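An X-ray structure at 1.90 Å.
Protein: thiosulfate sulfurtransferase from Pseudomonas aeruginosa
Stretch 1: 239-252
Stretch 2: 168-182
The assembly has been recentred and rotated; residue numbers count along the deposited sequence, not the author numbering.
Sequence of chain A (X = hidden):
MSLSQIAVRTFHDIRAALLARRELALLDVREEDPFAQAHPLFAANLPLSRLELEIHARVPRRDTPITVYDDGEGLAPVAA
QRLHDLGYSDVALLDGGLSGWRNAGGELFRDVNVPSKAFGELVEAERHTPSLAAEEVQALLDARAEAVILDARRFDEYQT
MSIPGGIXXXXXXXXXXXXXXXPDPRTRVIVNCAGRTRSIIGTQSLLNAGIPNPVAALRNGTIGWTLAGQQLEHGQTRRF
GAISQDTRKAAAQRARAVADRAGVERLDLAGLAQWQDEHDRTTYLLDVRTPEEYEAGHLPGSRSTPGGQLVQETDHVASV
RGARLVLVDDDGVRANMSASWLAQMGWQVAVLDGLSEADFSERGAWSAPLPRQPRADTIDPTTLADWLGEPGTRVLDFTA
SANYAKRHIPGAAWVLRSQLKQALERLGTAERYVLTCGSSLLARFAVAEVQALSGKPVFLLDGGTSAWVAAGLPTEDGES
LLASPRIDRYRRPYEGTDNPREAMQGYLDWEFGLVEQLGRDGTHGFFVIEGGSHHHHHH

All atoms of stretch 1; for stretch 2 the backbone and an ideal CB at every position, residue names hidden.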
ATOM      1  N   ARG A 239       8.375  -3.810  21.558  1.00 15.63           N
ATOM      2  CA  ARG A 239       8.638  -4.420  20.268  1.00 17.04           C
ATOM      3  C   ARG A 239       9.439  -5.712  20.377  1.00 16.92           C
ATOM      4  O   ARG A 239      10.088  -5.972  21.390  1.00 18.64           O
ATOM      5  CB  ARG A 239       9.367  -3.398  19.380  1.00 20.89           C
ATOM      6  CG  ARG A 239      10.005  -3.974  18.130  1.00 26.63           C
ATOM      7  CD  ARG A 239       9.890  -3.034  16.934  1.00 31.35           C
ATOM      8  NE  ARG A 239      10.371  -1.681  17.200  1.00 32.75           N
ATOM      9  CZ  ARG A 239      10.520  -0.751  16.258  1.00 33.17           C
ATOM     10  NH1 ARG A 239      10.230  -1.032  14.992  1.00 31.76           N
ATOM     11  NH2 ARG A 239      10.956   0.461  16.579  1.00 31.28           N
ATOM     12  N   PHE A 240       9.371  -6.527  19.329  1.00 16.98           N
ATOM     13  CA  PHE A 240      10.103  -7.782  19.285  1.00 18.11           C
ATOM     14  C   PHE A 240      11.596  -7.471  19.327  1.00 18.67           C
ATOM     15  O   PHE A 240      12.014  -6.338  19.076  1.00 17.64           O
ATOM     16  CB  PHE A 240       9.768  -8.540  17.994  1.00 19.37           C
ATOM     17  CG  PHE A 240      10.211  -7.831  16.741  1.00 20.24           C
ATOM     18  CD1 PHE A 240      11.527  -7.930  16.294  1.00 20.79           C
ATOM     19  CD2 PHE A 240       9.317  -7.040  16.023  1.00 20.36           C
ATOM     20  CE1 PHE A 240      11.946  -7.250  15.149  1.00 21.51           C
ATOM     21  CE2 PHE A 240       9.724  -6.356  14.878  1.00 20.44           C
ATOM     22  CZ  PHE A 240      11.040  -6.459  14.440  1.00 22.96           C
ATOM     23  N   GLY A 241      12.395  -8.485  19.632  1.00 19.48           N
ATOM     24  CA  GLY A 241      13.829  -8.287  19.685  1.00 20.94           C
ATOM     25  C   GLY A 241      14.551  -9.270  18.786  1.00 22.25           C
ATOM     26  O   GLY A 241      13.920 -10.038  18.051  1.00 22.04           O
ATOM     27  N   ALA A 242      15.876  -9.234  18.836  1.00 22.93           N
ATOM     28  CA  ALA A 242      16.697 -10.141  18.048  1.00 25.27           C
ATOM     29  C   ALA A 242      16.465 -11.536  18.612  1.00 26.21           C
ATOM     30  O   ALA A 242      16.185 -11.692  19.803  1.00 27.17           O
ATOM     31  CB  ALA A 242      18.166  -9.756  18.172  1.00 24.59           C
ATOM     32  N   ILE A 243      16.574 -12.549  17.764  1.00 26.85           N
ATOM     33  CA  ILE A 243      16.359 -13.919  18.209  1.00 29.17           C
ATOM     34  C   ILE A 243      17.635 -14.742  18.115  1.00 29.47           C
ATOM     35  O   ILE A 243      18.603 -14.330  17.472  1.00 29.87           O
ATOM     36  CB  ILE A 243      15.271 -14.612  17.368  1.00 29.12           C
ATOM     37  CG1 ILE A 243      15.730 -14.720  15.913  1.00 30.35           C
ATOM     38  CG2 ILE A 243      13.971 -13.818  17.448  1.00 29.05           C
ATOM     39  CD1 ILE A 243      14.827 -15.575  15.053  1.00 31.38           C
ATOM     40  N   SER A 244      17.630 -15.904  18.764  1.00 29.91           N
ATOM     41  CA  SER A 244      18.785 -16.791  18.744  1.00 32.35           C
ATOM     42  C   SER A 244      18.735 -17.629  17.475  1.00 32.39           C
ATOM     43  O   SER A 244      17.685 -17.749  16.840  1.00 31.58           O
ATOM     44  CB  SER A 244      18.780 -17.713  19.968  1.00 32.07           C
ATOM     45  OG  SER A 244      17.758 -18.690  19.868  1.00 34.97           O
ATOM     46  N   GLN A 245      19.872 -18.205  17.105  1.00 32.85           N
ATOM     47  CA  GLN A 245      19.943 -19.037  15.914  1.00 34.56           C
ATOM     48  C   GLN A 245      19.088 -20.287  16.082  1.00 34.39           C
ATOM     49  O   GLN A 245      18.523 -20.796  15.115  1.00 34.47           O
ATOM     50  CB  GLN A 245      21.395 -19.425  15.627  1.00 35.08           C
ATOM     51  CG  GLN A 245      22.219 -18.296  15.034  1.00 37.05           C
ATOM     52  CD  GLN A 245      21.623 -17.776  13.737  1.00 38.24           C
ATOM     53  OE1 GLN A 245      21.415 -18.534  12.789  1.00 39.38           O
ATOM     54  NE2 GLN A 245      21.345 -16.479  13.690  1.00 38.74           N
ATOM     55  N   ASP A 246      18.992 -20.773  17.316  1.00 35.94           N
ATOM     56  CA  ASP A 246      18.197 -21.961  17.612  1.00 37.24           C
ATOM     57  C   ASP A 246      16.746 -21.672  17.245  1.00 37.21           C
ATOM     58  O   ASP A 246      16.106 -22.441  16.526  1.00 35.99           O
ATOM     59  CB  ASP A 246      18.308 -22.304  19.101  1.00 41.87           C
ATOM     60  CG  ASP A 246      17.772 -23.693  19.429  1.00 46.31           C
ATOM     61  OD1 ASP A 246      16.549 -23.918  19.277  1.00 47.73           O
ATOM     62  OD2 ASP A 246      18.580 -24.560  19.838  1.00 47.04           O
ATOM     63  N   THR A 247      16.240 -20.548  17.738  1.00 34.30           N
ATOM     64  CA  THR A 247      14.871 -20.130  17.467  1.00 33.52           C
ATOM     65  C   THR A 247      14.623 -20.049  15.959  1.00 31.81           C
ATOM     66  O   THR A 247      13.643 -20.590  15.450  1.00 32.50           O
ATOM     67  CB  THR A 247      14.594 -18.742  18.088  1.00 34.55           C
ATOM     68  OG1 THR A 247      14.803 -18.803  19.505  1.00 35.16           O
ATOM     69  CG2 THR A 247      13.165 -18.297  17.803  1.00 34.97           C
ATOM     70  N   ARG A 248      15.531 -19.381  15.255  1.00 30.87           N
ATOM     71  CA  ARG A 248      15.420 -19.199  13.811  1.00 29.39           C
ATOM     72  C   ARG A 248      15.329 -20.510  13.029  1.00 29.76           C
ATOM     73  O   ARG A 248      14.393 -20.720  12.256  1.00 27.76           O
ATOM     74  CB  ARG A 248      16.613 -18.390  13.297  1.00 30.25           C
ATOM     75  CG  ARG A 248      16.507 -17.972  11.838  1.00 29.30           C
ATOM     76  CD  ARG A 248      17.886 -17.719  11.248  1.00 30.18           C
ATOM     77  NE  ARG A 248      18.664 -18.952  11.187  1.00 31.30           N
ATOM     78  CZ  ARG A 248      18.426 -19.950  10.340  1.00 31.81           C
ATOM     79  NH1 ARG A 248      17.431 -19.864   9.465  1.00 28.52           N
ATOM     80  NH2 ARG A 248      19.174 -21.046  10.381  1.00 31.80           N
ATOM     81  N   LYS A 249      16.305 -21.388  13.234  1.00 28.96           N
ATOM     82  CA  LYS A 249      16.358 -22.667  12.532  1.00 29.40           C
ATOM     83  C   LYS A 249      15.071 -23.483  12.641  1.00 29.12           C
ATOM     84  O   LYS A 249      14.595 -24.038  11.649  1.00 27.70           O
ATOM     85  CB  LYS A 249      17.537 -23.487  13.050  1.00 31.11           C
ATOM     86  CG  LYS A 249      17.758 -24.803  12.333  1.00 33.77           C
ATOM     87  CD  LYS A 249      18.935 -25.542  12.952  1.00 36.25           C
ATOM     88  CE  LYS A 249      19.119 -26.926  12.356  1.00 37.48           C
ATOM     89  NZ  LYS A 249      20.234 -27.655  13.036  1.00 38.99           N
ATOM     90  N   ALA A 250      14.512 -23.553  13.844  1.00 28.02           N
ATOM     91  CA  ALA A 250      13.286 -24.309  14.072  1.00 27.75           C
ATOM     92  C   ALA A 250      12.112 -23.686  13.313  1.00 26.50           C
ATOM     93  O   ALA A 250      11.367 -24.380  12.620  1.00 25.41           O
ATOM     94  CB  ALA A 250      12.977 -24.360  15.568  1.00 27.94           C
ATOM     95  N   ALA A 251      11.961 -22.374  13.450  1.00 24.97           N
ATOM     96  CA  ALA A 251      10.884 -21.649  12.783  1.00 23.97           C
ATOM     97  C   ALA A 251      11.013 -21.735  11.263  1.00 22.65           C
ATOM     98  O   ALA A 251      10.013 -21.856  10.556  1.00 21.76           O
ATOM     99  CB  ALA A 251      10.893 -20.195  13.223  1.00 23.43           C
ATOM    100  N   ALA A 252      12.246 -21.664  10.770  1.00 20.09           N
ATOM    101  CA  ALA A 252      12.509 -21.734   9.334  1.00 20.63           C
ATOM    102  C   ALA A 252      12.032 -23.058   8.746  1.00 20.29           C
ATOM    103  O   ALA A 252      11.472 -23.097   7.650  1.00 20.28           O
ATOM    104  CB  ALA A 252      13.997 -21.544   9.067  1.00 20.45           C
ATOM    105  N   UNK A 168       4.606  -4.745  19.500  1.00 13.10           N
ATOM    106  CA  UNK A 168       4.641  -4.635  18.049  1.00 12.50           C
ATOM    107  C   UNK A 168       5.408  -5.782  17.390  1.00 13.00           C
ATOM    108  O   UNK A 168       6.602  -5.971  17.635  1.00 13.48           O
ATOM    109  CB  UNK A 168       5.267  -3.298  17.648  1.00 12.50           C
ATOM    110  N   UNK A 169       4.709  -6.552  16.562  1.00 11.75           N
ATOM    111  CA  UNK A 169       5.314  -7.665  15.837  1.00 11.01           C
ATOM    112  C   UNK A 169       4.634  -7.737  14.470  1.00 12.77           C
ATOM    113  O   UNK A 169       3.706  -8.529  14.266  1.00 14.43           O
ATOM    114  CB  UNK A 169       5.174  -8.982  16.604  1.00 11.01           C
ATOM    115  N   UNK A 170       5.081  -6.900  13.517  1.00 12.91           N
ATOM    116  CA  UNK A 170       4.519  -6.861  12.164  1.00 15.59           C
ATOM    117  C   UNK A 170       4.299  -8.254  11.578  1.00 15.23           C
ATOM    118  O   UNK A 170       5.117  -9.155  11.761  1.00 18.09           O
ATOM    119  CB  UNK A 170       5.440  -6.059  11.242  1.00 15.59           C
ATOM    120  N   UNK A 171       3.180  -8.400  10.876  1.00 15.79           N
ATOM    121  CA  UNK A 171       2.778  -9.661  10.270  1.00 16.39           C
ATOM    122  C   UNK A 171       3.781 -10.751   9.928  1.00 15.84           C
ATOM    123  O   UNK A 171       3.679 -11.869  10.439  1.00 14.23           O
ATOM    124  CB  UNK A 171       2.057  -9.313   8.966  1.00 16.39           C
ATOM    125  N   UNK A 172       4.735 -10.449   9.054  1.00 14.86           N
ATOM    126  CA  UNK A 172       5.713 -11.455   8.647  1.00 14.76           C
ATOM    127  C   UNK A 172       6.686 -11.867   9.747  1.00 12.85           C
ATOM    128  O   UNK A 172       7.302 -12.926   9.661  1.00 14.98           O
ATOM    129  CB  UNK A 172       6.509 -10.930   7.450  1.00 14.76           C
ATOM    130  N   UNK A 173       6.813 -11.041  10.780  1.00 14.98           N
ATOM    131  CA  UNK A 173       7.722 -11.323  11.887  1.00 13.77           C
ATOM    132  C   UNK A 173       7.149 -12.311  12.911  1.00 13.74           C
ATOM    133  O   UNK A 173       7.890 -12.887  13.702  1.00 12.72           O
ATOM    134  CB  UNK A 173       8.085 -10.014  12.592  1.00 13.77           C
ATOM    135  N   UNK A 174       5.835 -12.508  12.898  1.00 13.44           N
ATOM    136  CA  UNK A 174       5.187 -13.391  13.868  1.00 13.05           C
ATOM    137  C   UNK A 174       5.792 -14.781  14.058  1.00 12.85           C
ATOM    138  O   UNK A 174       6.180 -15.141  15.171  1.00 14.72           O
ATOM    139  CB  UNK A 174       3.723 -13.564  13.457  1.00 13.05           C
ATOM    140  N   UNK A 175       5.879 -15.566  12.991  1.00 12.08           N
ATOM    141  CA  UNK A 175       6.434 -16.910  13.104  1.00 12.30           C
ATOM    142  C   UNK A 175       7.910 -16.881  13.503  1.00 12.49           C
ATOM    143  O   UNK A 175       8.393 -17.773  14.204  1.00 15.99           O
ATOM    144  CB  UNK A 175       6.265 -17.660  11.781  1.00 12.30           C
ATOM    145  N   UNK A 176       8.618 -15.842  13.078  1.00 12.49           N
ATOM    146  CA  UNK A 176      10.039 -15.709  13.389  1.00 13.71           C
ATOM    147  C   UNK A 176      10.351 -15.296  14.831  1.00 15.47           C
ATOM    148  O   UNK A 176      11.321 -15.778  15.418  1.00 17.41           O
ATOM    149  CB  UNK A 176      10.661 -14.686  12.437  1.00 13.71           C
ATOM    150  N   UNK A 177       9.533 -14.417  15.404  1.00 14.97           N
ATOM    151  CA  UNK A 177       9.789 -13.909  16.754  1.00 16.23           C
ATOM    152  C   UNK A 177       9.008 -14.516  17.916  1.00 15.62           C
ATOM    153  O   UNK A 177       9.404 -14.343  19.068  1.00 15.78           O
ATOM    154  CB  UNK A 177       9.517 -12.403  16.752  1.00 16.23           C
ATOM    155  N   UNK A 178       7.916 -15.218  17.628  1.00 14.22           N
ATOM    156  CA  UNK A 178       7.065 -15.760  18.689  1.00 15.39           C
ATOM    157  C   UNK A 178       7.713 -16.625  19.769  1.00 17.34           C
ATOM    158  O   UNK A 178       7.333 -16.541  20.939  1.00 16.94           O
ATOM    159  CB  UNK A 178       5.963 -16.592  18.030  1.00 15.39           C
ATOM    160  N   UNK A 179       8.689 -17.447  19.399  1.00 18.71           N
ATOM    161  CA  UNK A 179       9.339 -18.310  20.385  1.00 20.90           C
ATOM    162  C   UNK A 179      10.081 -17.516  21.466  1.00 21.46           C
ATOM    163  O   UNK A 179      10.234 -17.988  22.591  1.00 22.74           O
ATOM    164  CB  UNK A 179      10.315 -19.254  19.681  1.00 20.90           C
ATOM    165  N   UNK A 180      10.532 -16.313  21.121  1.00 20.49           N
ATOM    166  CA  UNK A 180      11.260 -15.457  22.059  1.00 20.04           C
ATOM    167  C   UNK A 180      10.302 -14.613  22.902  1.00 18.03           C
ATOM    168  O   UNK A 180      10.647 -14.180  23.999  1.00 16.22           O
ATOM    169  CB  UNK A 180      12.230 -14.548  21.302  1.00 20.04           C
ATOM    170  N   UNK A 181       9.102 -14.370  22.386  1.00 16.73           N
ATOM    171  CA  UNK A 181       8.119 -13.567  23.109  1.00 16.47           C
ATOM    172  C   UNK A 181       7.166 -14.425  23.940  1.00 15.33           C
ATOM    173  O   UNK A 181       6.577 -13.947  24.911  1.00 16.23           O
ATOM    174  CB  UNK A 181       7.318 -12.713  22.124  1.00 16.47           C
ATOM    175  N   UNK A 182       7.026 -15.691  23.558  1.00 15.92           N
ATOM    176  CA  UNK A 182       6.151 -16.624  24.264  1.00 15.26           C
ATOM    177  C   UNK A 182       6.815 -18.001  24.329  1.00 15.43           C
ATOM    178  O   UNK A 182       6.296 -18.984  23.790  1.00 14.30           O
ATOM    179  CB  UNK A 182       4.786 -16.714  23.578  1.00 15.26           C
TER

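Position 168 lies alongside Arg-239, CA to CA 4.6 Å, in a single beta bridge. Its CA-to-CB bond points sideways, and its carbonyl O accepts a hydrogen bond from Phe-240 N at 3.3 Å. Because the backbone does this work, many side chains would suit. The residue is Ser-168, whose small side chain fits beside the bridge.

At 169 the bond is again sideways, with the ideal CB 4.6 Å from Phe-240 CD2; a modest apolar group would serve. Val-169 places CG2 4.3 Å from Phe-240 CB. Position 170, at phi -44°, precedes the helix, and the edge of the Phe-240 ring lies nearby. Such a phi admits many residues but is also close to what a proline ring imposes. Pro-170 sets CD 3.7 Å from Phe-240 CE2.

Positions 171 and 172 are out of reach, and stretch 1 cannot choose between candidates; they are Gly-171 and Ala-172.

At 173 the bond points toward Phe-240, its ideal CB 4.6 Å from CE2. An apolar chain, or a longer one with an aliphatic stem, could pack here. Glu-173 does the latter: CG lies 4.2 Å from Phe-240 CE2, leaving the carboxylate free for a partner one turn on.

Position 174 is out of reach and holds Leu-174. At 175 the ideal CB is 5.5 Å from Ala-251 CB, so a small or branched apolar residue would suit. Val-175 brings CG1 to 4.4 Å from that methyl, while its backbone O is 3.6 Å from Ala-251 CB.

At 176 the bond runs sideways, but Ile-243 CD1 is 5.0 Å from the ideal CB, inviting a longer apolar chain such as leucine, isoleucine or methionine. Leu-176 extends CD1 to 3.3 Å from Ile-243 CD1.

Position 177 looks out between Phe-240 CB, 4.1 Å from the ideal CB, and Ile-243 CG2 at 4.7 Å, with the acceptor Gly-241 O beyond. A long chain, apolar along its stem and carrying a donor, answers both features; lysine or arginine would qualify. Arg-177 lays one guanidinium face over Phe-240 CD1, donates a weak hydrogen bond from NH1 to Gly-241 O (3.1 Å), and forms a salt bridge from NE to Glu-173 OE1 (2.8 Å).

Position 178 points away and holds Val-178. At 179 the ideal CB already lies 3.5 Å from Thr-247 CG2, which favours a small residue; Ala-179 supplies a single methyl.

Position 180 points toward stretch 1, where Ser-244 N and the Thr-247 hydroxyl offer hydrogens just before and within the first turn of the helix. A long acceptor, glutamate or glutamine, would suit. Glu-180 OE2 receives both, from Ser-244 N at 3.3 Å and Thr-247 OG1 at 2.6 Å, while its CG packs 3.3 Å from Ile-243 CG2. A water bridges Glu-180 OE1 and Ala-242 O.

Position 181 points toward stretch 1 from farther off, favouring a long apolar chain: Leu-181 CD1 reaches Phe-240 CB at 4.2 Å. Position 182 leaves helical geometry, out of reach; it is Ala-182.

Stretch 2 (168-182) SVPGAELVLRVAELA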
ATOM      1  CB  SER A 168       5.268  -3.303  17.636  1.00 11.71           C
ATOM      2  OG  SER A 168       5.452  -3.247  16.232  1.00 15.74           O
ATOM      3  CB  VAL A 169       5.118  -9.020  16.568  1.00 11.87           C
ATOM      4  CG1 VAL A 169       5.937 -10.107  15.871  1.00 11.89           C
ATOM      5  CG2 VAL A 169       5.526  -8.903  18.028  1.00 12.57           C
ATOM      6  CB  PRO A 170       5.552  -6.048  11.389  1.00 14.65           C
ATOM      7  CG  PRO A 170       6.028  -5.074  12.422  1.00 16.02           C
ATOM      8  CD  PRO A 170       6.219  -5.971  13.631  1.00 14.65           C
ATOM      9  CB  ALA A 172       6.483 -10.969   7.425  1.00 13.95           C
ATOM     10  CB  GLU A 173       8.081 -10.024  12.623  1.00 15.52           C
ATOM     11  CG  GLU A 173       8.678  -8.905  11.767  1.00 17.35           C
ATOM     12  CD  GLU A 173      10.065  -9.228  11.228  1.00 17.21           C
ATOM     13  OE1 GLU A 173      10.797 -10.005  11.879  1.00 16.83           O
ATOM     14  OE2 GLU A 173      10.431  -8.685  10.163  1.00 16.63           O
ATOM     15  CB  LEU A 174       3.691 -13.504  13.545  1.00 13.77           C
ATOM     16  CG  LEU A 174       2.901 -12.214  13.823  1.00 10.86           C
ATOM     17  CD1 LEU A 174       1.521 -12.316  13.203  1.00 13.37           C
ATOM     18  CD2 LEU A 174       2.793 -11.983  15.331  1.00  9.31           C
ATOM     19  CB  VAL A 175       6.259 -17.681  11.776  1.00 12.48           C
ATOM     20  CG1 VAL A 175       6.912 -19.055  11.863  1.00 14.46           C
ATOM     21  CG2 VAL A 175       4.773 -17.829  11.474  1.00 12.53           C
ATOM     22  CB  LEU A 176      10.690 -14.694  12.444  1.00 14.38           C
ATOM     23  CG  LEU A 176      12.188 -14.394  12.625  1.00 15.49           C
ATOM     24  CD1 LEU A 176      13.016 -15.617  12.251  1.00 12.78           C
ATOM     25  CD2 LEU A 176      12.585 -13.216  11.742  1.00 13.65           C
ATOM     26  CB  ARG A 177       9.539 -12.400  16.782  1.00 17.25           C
ATOM     27  CG  ARG A 177      10.028 -11.648  15.556  1.00 18.97           C
ATOM     28  CD  ARG A 177      11.519 -11.406  15.582  1.00 17.86           C
ATOM     29  NE  ARG A 177      11.959 -10.769  14.344  1.00 17.67           N
ATOM     30  CZ  ARG A 177      13.207 -10.381  14.101  1.00 19.48           C
ATOM     31  NH1 ARG A 177      14.149 -10.558  15.018  1.00 18.40           N
ATOM     32  NH2 ARG A 177      13.516  -9.833  12.932  1.00 16.46           N
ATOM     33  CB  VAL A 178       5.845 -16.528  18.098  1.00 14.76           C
ATOM     34  CG1 VAL A 178       6.291 -17.825  17.451  1.00 13.55           C
ATOM     35  CG2 VAL A 178       4.815 -16.790  19.197  1.00 17.07           C
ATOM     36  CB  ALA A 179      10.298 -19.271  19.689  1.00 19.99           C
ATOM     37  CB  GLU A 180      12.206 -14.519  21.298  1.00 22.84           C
ATOM     38  CG  GLU A 180      13.201 -15.204  20.363  1.00 28.52           C
ATOM     39  CD  GLU A 180      14.569 -15.435  20.990  1.00 31.31           C
ATOM     40  OE1 GLU A 180      15.082 -14.523  21.675  1.00 31.78           O
ATOM     41  OE2 GLU A 180      15.146 -16.524  20.776  1.00 34.35           O
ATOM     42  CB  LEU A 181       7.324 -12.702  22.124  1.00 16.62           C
ATOM     43  CG  LEU A 181       8.146 -11.656  21.361  1.00 15.96           C
ATOM     44  CD1 LEU A 181       7.263 -10.958  20.340  1.00 18.90           C
ATOM     45  CD2 LEU A 181       8.736 -10.645  22.331  1.00 18.90           C
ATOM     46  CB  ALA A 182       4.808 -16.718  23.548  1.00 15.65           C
TER
HETATM   47  O   HOH W   1      14.086 -12.004  21.349  1.00 22.24           O
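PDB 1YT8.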